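Local coordinates for protein transcriptional regulator (PDB 3BPV) that probably represses transcription by binding DNA through the winged-helix domains of a MarR-family dimer, at residues L7-I10 against L11-H14; P79-R82 against R83-I86; C127-L130 against A131-A134; R113-T116 against E117-K121; L87-R91 against R92-I96. All coordinates share one frame; numbering follows the deposited sequence.

Interaction 1 of 5, residues L7-I10 against L11-H14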
# COMPACT_ATOMS: atom_id res chain seq x y z
N LEU A 7 -5.96 0.27 -8.24
CA LEU A 7 -4.72 -0.42 -7.90
C LEU A 7 -4.75 -0.88 -6.45
O LEU A 7 -4.24 -1.95 -6.11
CB LEU A 7 -3.51 0.50 -8.14
CG LEU A 7 -3.29 0.96 -9.59
CD1 LEU A 7 -2.00 1.77 -9.66
CD2 LEU A 7 -3.24 -0.23 -10.53
N SER A 8 -5.37 -0.08 -5.59
CA SER A 8 -5.46 -0.42 -4.18
C SER A 8 -6.39 -1.60 -3.94
O SER A 8 -6.16 -2.41 -3.04
CB SER A 8 -5.92 0.80 -3.39
OG SER A 8 -4.87 1.75 -3.31
N ILE A 9 -7.45 -1.71 -4.73
CA ILE A 9 -8.36 -2.84 -4.58
C ILE A 9 -7.56 -4.10 -4.93
O ILE A 9 -7.64 -5.11 -4.23
CB ILE A 9 -9.58 -2.72 -5.51
CG1 ILE A 9 -10.47 -1.57 -5.02
CG2 ILE A 9 -10.34 -4.03 -5.56
CD1 ILE A 9 -11.56 -1.19 -6.00
N ILE A 10 -6.79 -4.03 -6.01
CA ILE A 10 -5.98 -5.15 -6.43
C ILE A 10 -4.96 -5.51 -5.34
O ILE A 10 -4.82 -6.67 -4.97
CB ILE A 10 -5.24 -4.82 -7.75
CG1 ILE A 10 -6.27 -4.63 -8.88
CG2 ILE A 10 -4.23 -5.92 -8.10
CD1 ILE A 10 -5.70 -4.05 -10.16
N LEU A 11 -4.27 -4.50 -4.81
CA LEU A 11 -3.27 -4.73 -3.78
C LEU A 11 -3.87 -5.25 -2.47
O LEU A 11 -3.21 -5.94 -1.70
CB LEU A 11 -2.46 -3.44 -3.53
CG LEU A 11 -1.53 -3.06 -4.68
CD1 LEU A 11 -1.01 -1.64 -4.50
CD2 LEU A 11 -0.37 -4.04 -4.74
N ARG A 12 -5.14 -4.93 -2.21
CA ARG A 12 -5.76 -5.43 -0.99
C ARG A 12 -5.96 -6.94 -1.08
O ARG A 12 -5.88 -7.65 -0.08
CB ARG A 12 -7.10 -4.73 -0.73
CG ARG A 12 -6.95 -3.36 -0.08
CD ARG A 12 -8.25 -2.91 0.55
NE ARG A 12 -9.25 -2.51 -0.42
CZ ARG A 12 -9.25 -1.34 -1.07
NH1 ARG A 12 -8.30 -0.46 -0.83
NH2 ARG A 12 -10.21 -1.07 -1.94
N SER A 13 -6.21 -7.43 -2.29
CA SER A 13 -6.41 -8.87 -2.46
C SER A 13 -5.07 -9.54 -2.23
O SER A 13 -5.01 -10.64 -1.66
CB SER A 13 -6.92 -9.19 -3.87
OG SER A 13 -5.92 -9.07 -4.86
N HIS A 14 -3.99 -8.88 -2.63
CA HIS A 14 -2.65 -9.42 -2.44
C HIS A 14 -2.35 -9.50 -0.95
O HIS A 14 -1.80 -10.49 -0.47
CB HIS A 14 -1.63 -8.52 -3.16
CG HIS A 14 -0.21 -8.95 -2.97
ND1 HIS A 14 0.54 -8.56 -1.88
CD2 HIS A 14 0.60 -9.73 -3.72
CE1 HIS A 14 1.75 -9.08 -1.97
NE2 HIS A 14 1.82 -9.79 -3.08
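I10 O is gripped three times from the next turn of the helix. S13 OG donates to I10 O at 2.6 Å, in the carbonyl plane, while S13 N (3.1 Å) and H14 N (3.3 Å) reach it only weakly. The serine turns back because its OG stands between the backbone N and the carbonyl carbon (chi1 75°), which aims the hydroxyl at the carbonyl one turn before. The same OG is also bonded to W107 NE1, tying the helix to a neighbouring indole. R12 also folds back toward the preceding turn. After a straight start its chain bends at chi3 (-73°) and brings the guanidinium over S8 and I9. One face of that group lies above S8 O and I9 CA, both offset toward the rim, and NH2 presses close to I9 CG1 at 3.1 Å. S8 O itself is taken by R12 N at 2.8 Å, though the bond is bent (137°), and S8 OG turns back to K4 O. L11 lays its CG against L7 O (3.3 Å), the carbonyl that accepts from its own N. H14 leads its imidazole away: ND1 is bonded to D29 and NE2 to E104, and the ring meets W107 edge-to-face. The turn lies in the first half of helix 3-21. I10 rests on W107 and L111 of helix 97-111; on the second subunit, C127 takes L7 and I10, its L11 meets L11 and its F52 meets R12, placing this helix in the dimer interface beside helix 97-111.

Interaction 2 of 5, residues P79-R82 against R83-I86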
# COMPACT_ATOMS: atom_id res chain seq x y z
N PRO A 79 28.44 1.11 12.36
CA PRO A 79 29.69 1.52 13.00
C PRO A 79 30.10 2.97 12.74
O PRO A 79 30.90 3.54 13.48
CB PRO A 79 30.71 0.52 12.45
CG PRO A 79 30.19 0.26 11.07
CD PRO A 79 28.70 0.10 11.31
N GLU A 80 29.54 3.56 11.69
CA GLU A 80 29.86 4.94 11.35
C GLU A 80 28.87 5.96 11.92
O GLU A 80 29.14 7.15 11.91
CB GLU A 80 29.91 5.11 9.83
CG GLU A 80 30.79 4.12 9.10
CD GLU A 80 30.94 4.46 7.64
OE1 GLU A 80 31.67 5.43 7.34
OE2 GLU A 80 30.32 3.78 6.79
N ASN A 81 27.73 5.48 12.41
CA ASN A 81 26.71 6.37 12.95
C ASN A 81 25.85 5.63 13.96
O ASN A 81 25.09 4.73 13.60
CB ASN A 81 25.84 6.88 11.80
CG ASN A 81 24.97 8.05 12.21
OD1 ASN A 81 24.34 8.02 13.27
ND2 ASN A 81 24.92 9.07 11.36
N ARG A 82 25.94 6.01 15.23
CA ARG A 82 25.17 5.34 16.28
C ARG A 82 23.66 5.54 16.17
O ARG A 82 22.89 4.93 16.91
CB ARG A 82 25.66 5.79 17.66
CG ARG A 82 25.45 7.26 17.96
CD ARG A 82 24.10 7.49 18.62
NE ARG A 82 23.95 8.87 19.09
CZ ARG A 82 22.89 9.33 19.74
NH1 ARG A 82 21.87 8.52 20.01
NH2 ARG A 82 22.84 10.60 20.11
N ARG A 83 23.24 6.39 15.23
CA ARG A 83 21.83 6.66 15.03
C ARG A 83 21.27 5.86 13.86
O ARG A 83 20.10 5.99 13.52
CB ARG A 83 21.63 8.16 14.76
CG ARG A 83 22.15 9.03 15.88
CD ARG A 83 22.37 10.45 15.41
NE ARG A 83 23.17 11.20 16.37
CZ ARG A 83 23.74 12.37 16.13
NH1 ARG A 83 23.61 12.95 14.94
NH2 ARG A 83 24.46 12.97 17.07
N ARG A 84 22.11 5.04 13.25
CA ARG A 84 21.67 4.23 12.11
C ARG A 84 21.83 2.74 12.37
O ARG A 84 22.64 2.32 13.19
CB ARG A 84 22.45 4.64 10.86
CG ARG A 84 22.43 6.15 10.58
CD ARG A 84 23.14 6.49 9.28
NE ARG A 84 22.31 6.17 8.13
CZ ARG A 84 22.72 6.23 6.86
NH1 ARG A 84 23.97 6.58 6.58
NH2 ARG A 84 21.87 5.94 5.88
N TYR A 85 21.05 1.94 11.65
CA TYR A 85 21.08 0.48 11.78
C TYR A 85 21.17 -0.23 10.44
O TYR A 85 20.53 0.17 9.47
CB TYR A 85 19.84 0.02 12.56
CG TYR A 85 19.89 0.47 13.99
CD1 TYR A 85 20.53 -0.30 14.96
CD2 TYR A 85 19.39 1.71 14.37
CE1 TYR A 85 20.68 0.16 16.26
CE2 TYR A 85 19.53 2.19 15.67
CZ TYR A 85 20.18 1.40 16.61
OH TYR A 85 20.36 1.87 17.89
N ILE A 86 21.97 -1.29 10.41
CA ILE A 86 22.19 -2.08 9.20
C ILE A 86 21.28 -3.31 9.20
O ILE A 86 21.18 -4.02 10.19
CB ILE A 86 23.66 -2.56 9.12
CG1 ILE A 86 24.60 -1.37 9.28
CG2 ILE A 86 23.90 -3.27 7.80
CD1 ILE A 86 24.37 -0.26 8.29
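N81 and R83 meet through a side-chain bond: N81 OD1 accepts from R83 N at 2.8 Å, in its carbonyl plane, with an N-H...O angle of 150°. This is an Asx turn, and around it closes a type I beta turn in which R84 N reaches N81 O at 3.0 Å. The donor there stands above the carbonyl plane. N81 carries its CG anti to the backbone N (chi1 -167°), which turns the amide oxygen toward R83 N. On that amide lies the aliphatic part of R84, its CG 3.6 Å from N81 CG, with the amide and guanidinium planes nearly perpendicular. R82 and R83 lie against each other at the outer end. One face of the R82 guanidinium covers R83 CG, and the R82 CZ comes to the in-plane edge of the R83 group, bringing two like charges within 3.7 Å (R82 NE to R83 NE). Farther out, R84 NE forms a salt bridge with D47, which probably steadies the part of the chain lying over N81. D78 OD1 accepts from E80 N, and backbone bonds pair R84 with D78 and I86 with E76. The Y85 ring makes a cation-pi contact with R75. The whole is the tip of the hairpin of strands 73-78 and 84-89, the wing of a winged helix, whose clustered arginines are consistent with a wing that reaches the DNA minor groove, as in relatives.

Interaction 3 of 5, residues C127-L130 against A131-A134; sequences CRRL and AEEA
The carboxylate of E132 lies over the preceding turn, near the stems of both R128 and R129, and its plane is turned 64° and 69° from their guanidinium groups. Its OE1 approaches R129 CA at 3.4 Å and its OE2 points at R128 CG, 4.1 Å away. The charged ends stay apart: R128 NE and E132 OE2 are separated by 5.7 Å, so any attraction between these opposite charges is probably long-range and modest. This is a regular turn of helix 117-136, the C-terminal dimerisation helix of the MarR fold, with every i to i+4 backbone bond in place from C127 to A134. The guanidinium of R129 finds its partners on the second subunit: NH1 forms a salt bridge with E119, and the ring of F115 there makes a cation-pi contact. E133 likewise leads away from this turn. Its CG is anti to the backbone N and the chain bends at chi2 (72°), taking the carboxylate to R136 of its own helix and to R113 of the second subunit. Other residues of the turn also pack on the second subunit, L130 on its F123 and A134 on its S13. Within the helix, A131 CB rests 3.3 Å from C127 O. E132 CG comes to 2.9 Å from R128 O, a tight approach to the carbonyl that accepts from E132 N. A water bonded to R129 O at 2.8 Å also donates, weakly, to E132 OE1 at 3.5 Å.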
# COMPACT_ATOMS: atom_id res chain seq x y z
N CYS A 127 2.51 -1.82 -17.07
CA CYS A 127 2.87 -1.56 -15.68
C CYS A 127 4.35 -1.22 -15.58
O CYS A 127 4.74 -0.36 -14.78
CB CYS A 127 2.58 -2.76 -14.78
SG CYS A 127 2.19 -2.27 -13.09
N ARG A 128 5.17 -1.92 -16.35
CA ARG A 128 6.60 -1.64 -16.33
C ARG A 128 6.83 -0.21 -16.80
O ARG A 128 7.61 0.52 -16.20
CB ARG A 128 7.36 -2.61 -17.24
CG ARG A 128 8.86 -2.40 -17.21
CD ARG A 128 9.59 -3.30 -18.20
NE ARG A 128 9.50 -4.71 -17.86
CZ ARG A 128 10.17 -5.67 -18.49
NH1 ARG A 128 10.98 -5.36 -19.50
NH2 ARG A 128 10.03 -6.94 -18.12
N ARG A 129 6.16 0.19 -17.88
CA ARG A 129 6.29 1.55 -18.38
C ARG A 129 5.83 2.59 -17.36
O ARG A 129 6.47 3.63 -17.19
CB ARG A 129 5.50 1.72 -19.67
CG ARG A 129 6.11 1.01 -20.85
CD ARG A 129 5.14 0.93 -22.00
NE ARG A 129 4.71 2.24 -22.47
CZ ARG A 129 3.64 2.44 -23.23
NH1 ARG A 129 2.90 1.40 -23.60
NH2 ARG A 129 3.30 3.66 -23.60
N LEU A 130 4.73 2.31 -16.67
CA LEU A 130 4.23 3.24 -15.67
C LEU A 130 5.18 3.28 -14.47
O LEU A 130 5.39 4.33 -13.87
CB LEU A 130 2.82 2.85 -15.24
CG LEU A 130 1.78 2.95 -16.35
CD1 LEU A 130 0.50 2.27 -15.90
CD2 LEU A 130 1.52 4.43 -16.69
N ALA A 131 5.75 2.13 -14.11
CA ALA A 131 6.68 2.07 -12.99
C ALA A 131 7.92 2.90 -13.32
O ALA A 131 8.47 3.58 -12.45
CB ALA A 131 7.08 0.63 -12.70
N GLU A 132 8.35 2.83 -14.57
CA GLU A 132 9.51 3.61 -15.01
C GLU A 132 9.22 5.10 -14.87
O GLU A 132 10.08 5.88 -14.47
CB GLU A 132 9.88 3.25 -16.45
CG GLU A 132 10.24 1.78 -16.62
CD GLU A 132 10.46 1.39 -18.07
OE1 GLU A 132 9.66 1.83 -18.93
OE2 GLU A 132 11.42 0.64 -18.35
N GLU A 133 8.00 5.51 -15.22
CA GLU A 133 7.61 6.91 -15.10
C GLU A 133 7.53 7.28 -13.62
O GLU A 133 7.94 8.36 -13.20
CB GLU A 133 6.25 7.15 -15.75
CG GLU A 133 5.78 8.60 -15.70
CD GLU A 133 6.56 9.50 -16.63
OE1 GLU A 133 6.49 9.28 -17.86
OE2 GLU A 133 7.23 10.43 -16.14
N ALA A 134 7.01 6.36 -12.81
CA ALA A 134 6.87 6.58 -11.38
C ALA A 134 8.21 6.84 -10.73
O ALA A 134 8.31 7.67 -9.82
CB ALA A 134 6.19 5.38 -10.72
O HOH W 1 8.18 4.97 -18.94

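Interaction 4 of 5, residues R113-T116 against E117-K121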
# COMPACT_ATOMS: atom_id res chain seq x y z
N ARG A 113 -6.96 -15.07 -14.16
CA ARG A 113 -7.72 -16.19 -14.72
C ARG A 113 -8.57 -15.87 -15.95
O ARG A 113 -8.62 -16.67 -16.89
CB ARG A 113 -8.61 -16.81 -13.64
CG ARG A 113 -7.89 -17.84 -12.78
CD ARG A 113 -8.78 -18.35 -11.66
NE ARG A 113 -9.03 -17.31 -10.67
CZ ARG A 113 -9.72 -17.49 -9.55
NH1 ARG A 113 -10.23 -18.68 -9.28
NH2 ARG A 113 -9.90 -16.48 -8.71
N ASP A 114 -9.23 -14.71 -15.95
CA ASP A 114 -10.08 -14.35 -17.08
C ASP A 114 -9.38 -13.49 -18.13
O ASP A 114 -10.02 -12.84 -18.95
CB ASP A 114 -11.32 -13.62 -16.56
CG ASP A 114 -12.24 -14.52 -15.75
OD1 ASP A 114 -13.14 -14.00 -15.08
OD2 ASP A 114 -12.05 -15.76 -15.80
N PHE A 115 -8.05 -13.49 -18.09
CA PHE A 115 -7.26 -12.73 -19.05
C PHE A 115 -6.61 -13.67 -20.05
O PHE A 115 -6.16 -14.76 -19.67
CB PHE A 115 -6.12 -11.98 -18.34
CG PHE A 115 -6.46 -10.58 -17.92
CD1 PHE A 115 -7.59 -10.32 -17.16
CD2 PHE A 115 -5.63 -9.53 -18.28
CE1 PHE A 115 -7.89 -9.02 -16.76
CE2 PHE A 115 -5.92 -8.22 -17.88
CZ PHE A 115 -7.05 -7.96 -17.12
N THR A 116 -6.54 -13.28 -21.31
CA THR A 116 -5.85 -14.13 -22.27
C THR A 116 -4.39 -13.84 -21.97
O THR A 116 -4.06 -12.84 -21.33
CB THR A 116 -6.12 -13.73 -23.72
OG1 THR A 116 -5.61 -12.41 -23.95
CG2 THR A 116 -7.61 -13.76 -24.01
N GLU A 117 -3.49 -14.71 -22.43
CA GLU A 117 -2.08 -14.50 -22.17
C GLU A 117 -1.59 -13.19 -22.79
O GLU A 117 -0.75 -12.50 -22.21
CB GLU A 117 -1.28 -15.69 -22.70
CG GLU A 117 0.12 -15.78 -22.12
CD GLU A 117 0.11 -15.89 -20.60
OE1 GLU A 117 -0.56 -16.80 -20.06
OE2 GLU A 117 0.78 -15.06 -19.94
N ASP A 118 -2.12 -12.84 -23.96
CA ASP A 118 -1.71 -11.59 -24.61
C ASP A 118 -2.09 -10.38 -23.77
O ASP A 118 -1.35 -9.40 -23.71
CB ASP A 118 -2.33 -11.46 -26.01
CG ASP A 118 -1.74 -12.43 -27.01
OD1 ASP A 118 -0.50 -12.52 -27.10
OD2 ASP A 118 -2.52 -13.10 -27.71
N GLU A 119 -3.26 -10.44 -23.13
CA GLU A 119 -3.71 -9.34 -22.29
C GLU A 119 -2.81 -9.24 -21.06
O GLU A 119 -2.45 -8.15 -20.63
CB GLU A 119 -5.16 -9.54 -21.85
CG GLU A 119 -6.20 -9.41 -22.95
CD GLU A 119 -7.61 -9.62 -22.44
OE1 GLU A 119 -7.84 -10.62 -21.72
OE2 GLU A 119 -8.49 -8.79 -22.75
N ARG A 120 -2.46 -10.38 -20.48
CA ARG A 120 -1.60 -10.38 -19.30
C ARG A 120 -0.24 -9.79 -19.64
O ARG A 120 0.33 -9.02 -18.86
CB ARG A 120 -1.43 -11.81 -18.76
CG ARG A 120 -0.43 -11.92 -17.61
CD ARG A 120 -0.01 -13.37 -17.39
NE ARG A 120 1.06 -13.49 -16.41
CZ ARG A 120 1.74 -14.62 -16.19
NH1 ARG A 120 1.44 -15.71 -16.88
NH2 ARG A 120 2.70 -14.65 -15.28
N LYS A 121 0.29 -10.15 -20.80
CA LYS A 121 1.58 -9.65 -21.25
C LYS A 121 1.52 -8.14 -21.49
O LYS A 121 2.44 -7.40 -21.14
CB LYS A 121 1.99 -10.36 -22.54
CG LYS A 121 3.38 -10.03 -23.04
CD LYS A 121 3.73 -10.84 -24.28
CE LYS A 121 5.12 -10.52 -24.80
NZ LYS A 121 5.46 -11.35 -25.98
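E119 turns its side chain back past T116 and F115, and each atom on the way meets something. CB lies 3.6 Å from F115 CD2, oblique to the ring, and is also close to T116 O and T116 OG1. CG comes to 3.2 Å from T116 OG1. Beyond CG the chain is extended, which carries OE1 back to T116 N at 3.0 Å, in a nearly straight bond (166°) on the anti side of the carboxylate. The return bond runs from E119 N to T116 OG1 (3.2 Å). T116 can accept it because its OG1 sits between the backbone N and the carbonyl carbon (chi1 64°), facing the start of the helix. The exchange is a capping box at the N-cap of helix 117-136. R120 N, pointing at T116 O, also lies at the edge of the F115 ring. The other oxygen, OE2, forms a salt bridge with R129 of the second subunit. A glutamine here is likely to leave that arginine without its charged mate. With an N-terminal helix end and a guanidinium both beside it, the carboxylate is likely to remain ionised.

Interaction 5 of 5, residues L87-R91 against R92-I96; sequences LEVTR and RGEEI
V89 presses on the first turn of the helix, where packing is tight: its CG1 touches G93 C at 3.5 Å and E94 N at 3.4 Å. G93 has no side chain, and a CB built on it would run into V89 CG1. Beside this, T90 OG1 accepts from G93 N at 3.0 Å. A chi1 of 61° turns OG1 toward the first N-H groups of the helix, and it also bonds to G71 O. T90 is thus the N-cap of helix 91-95, which follows directly on the wing strand 84-89 of the winged helix. V89 itself packs against L35 and I38 of helix 29-40. The other side is looser and carries charge. R91 curls, bent at chi2 and chi3, until NH1 makes a salt bridge with E94 OE1 at 3.0 Å, the two planes 43° apart. With an alanine in place of E94, the R91 guanidinium would probably lose its charged mate and V89 CG1 the methylene (E94 CG, 3.7 Å) now against it. On the exposed flank, E95 lays its OE2 alongside R91 CG at 3.5 Å, while E95 OE2 stays 4.9 Å from R91 NE, too far for a salt bridge.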
# COMPACT_ATOMS: atom_id res chain seq x y z
N LEU A 87 20.64 -3.55 8.06
CA LEU A 87 19.74 -4.69 7.94
C LEU A 87 20.26 -5.73 6.97
O LEU A 87 20.85 -5.41 5.95
CB LEU A 87 18.36 -4.23 7.45
CG LEU A 87 17.73 -3.07 8.21
CD1 LEU A 87 16.48 -2.60 7.50
CD2 LEU A 87 17.42 -3.51 9.63
N GLU A 88 20.02 -7.00 7.29
CA GLU A 88 20.42 -8.09 6.43
C GLU A 88 19.47 -9.26 6.65
O GLU A 88 18.95 -9.45 7.75
CB GLU A 88 21.85 -8.53 6.72
CG GLU A 88 22.36 -9.60 5.77
CD GLU A 88 23.79 -10.01 6.06
OE1 GLU A 88 24.67 -9.13 6.03
OE2 GLU A 88 24.02 -11.21 6.31
N VAL A 89 19.22 -10.02 5.59
CA VAL A 89 18.35 -11.17 5.70
C VAL A 89 19.17 -12.33 6.26
O VAL A 89 20.31 -12.53 5.86
CB VAL A 89 17.78 -11.57 4.34
CG1 VAL A 89 16.83 -12.75 4.50
CG2 VAL A 89 17.05 -10.39 3.72
N THR A 90 18.58 -13.06 7.19
CA THR A 90 19.26 -14.20 7.79
C THR A 90 19.16 -15.38 6.83
O THR A 90 18.49 -15.29 5.80
CB THR A 90 18.58 -14.62 9.10
OG1 THR A 90 17.23 -15.00 8.81
CG2 THR A 90 18.60 -13.48 10.11
N ARG A 91 19.83 -16.47 7.17
CA ARG A 91 19.79 -17.66 6.32
C ARG A 91 18.35 -18.14 6.27
O ARG A 91 17.85 -18.54 5.22
CB ARG A 91 20.68 -18.76 6.91
CG ARG A 91 20.65 -20.05 6.13
CD ARG A 91 21.25 -19.91 4.73
NE ARG A 91 22.69 -19.69 4.77
CZ ARG A 91 23.27 -18.50 4.96
NH1 ARG A 91 22.53 -17.42 5.14
NH2 ARG A 91 24.59 -18.41 4.99
N ARG A 92 17.69 -18.09 7.42
CA ARG A 92 16.30 -18.51 7.55
C ARG A 92 15.43 -17.67 6.61
O ARG A 92 14.54 -18.19 5.94
CB ARG A 92 15.84 -18.33 9.00
CG ARG A 92 14.42 -18.77 9.30
CD ARG A 92 14.27 -20.28 9.24
NE ARG A 92 13.03 -20.74 9.88
CZ ARG A 92 11.81 -20.48 9.44
NH1 ARG A 92 11.63 -19.76 8.34
NH2 ARG A 92 10.75 -20.94 10.10
N GLY A 93 15.70 -16.37 6.58
CA GLY A 93 14.94 -15.48 5.72
C GLY A 93 15.14 -15.76 4.24
O GLY A 93 14.19 -15.73 3.46
N GLU A 94 16.38 -16.02 3.84
CA GLU A 94 16.68 -16.30 2.44
C GLU A 94 16.04 -17.61 1.99
O GLU A 94 15.69 -17.77 0.83
CB GLU A 94 18.19 -16.39 2.23
CG GLU A 94 18.96 -15.17 2.70
CD GLU A 94 20.44 -15.27 2.39
OE1 GLU A 94 21.09 -16.24 2.83
OE2 GLU A 94 20.96 -14.37 1.69
N GLU A 95 15.87 -18.54 2.93
CA GLU A 95 15.30 -19.83 2.59
C GLU A 95 13.79 -19.84 2.37
O GLU A 95 13.26 -20.78 1.78
CB GLU A 95 15.72 -20.85 3.64
CG GLU A 95 17.24 -21.00 3.68
CD GLU A 95 17.75 -21.77 4.87
OE1 GLU A 95 17.25 -21.55 5.99
OE2 GLU A 95 18.68 -22.59 4.69
N ILE A 96 13.10 -18.80 2.84
CA ILE A 96 11.66 -18.73 2.65
C ILE A 96 11.28 -17.89 1.43
O ILE A 96 10.10 -17.78 1.09
CB ILE A 96 10.92 -18.14 3.88
CG1 ILE A 96 11.38 -16.70 4.13
CG2 ILE A 96 11.14 -19.02 5.10
CD1 ILE A 96 10.57 -15.97 5.20

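Overall arrangement
The five contacts fall into two groups. Interactions 2 and 5 share strand 84-89, with centres about 21 Å apart: one is the tip of the wing and the other its return into helix 91-95. Interactions 1, 3 and 4 lie at the dimer interface, with centres 18 to 19 Å apart, and 3 and 4 share helix 117-136. Across the dimer, C127 of one subunit meets the helix of interaction 1 on the other, and R129 and E133 of interaction 3 engage F115, E119 and R113 of interaction 4. Interactions 2 and 4 stand farthest apart, with centres about 47 Å apart, on opposite sides of the chain's centre.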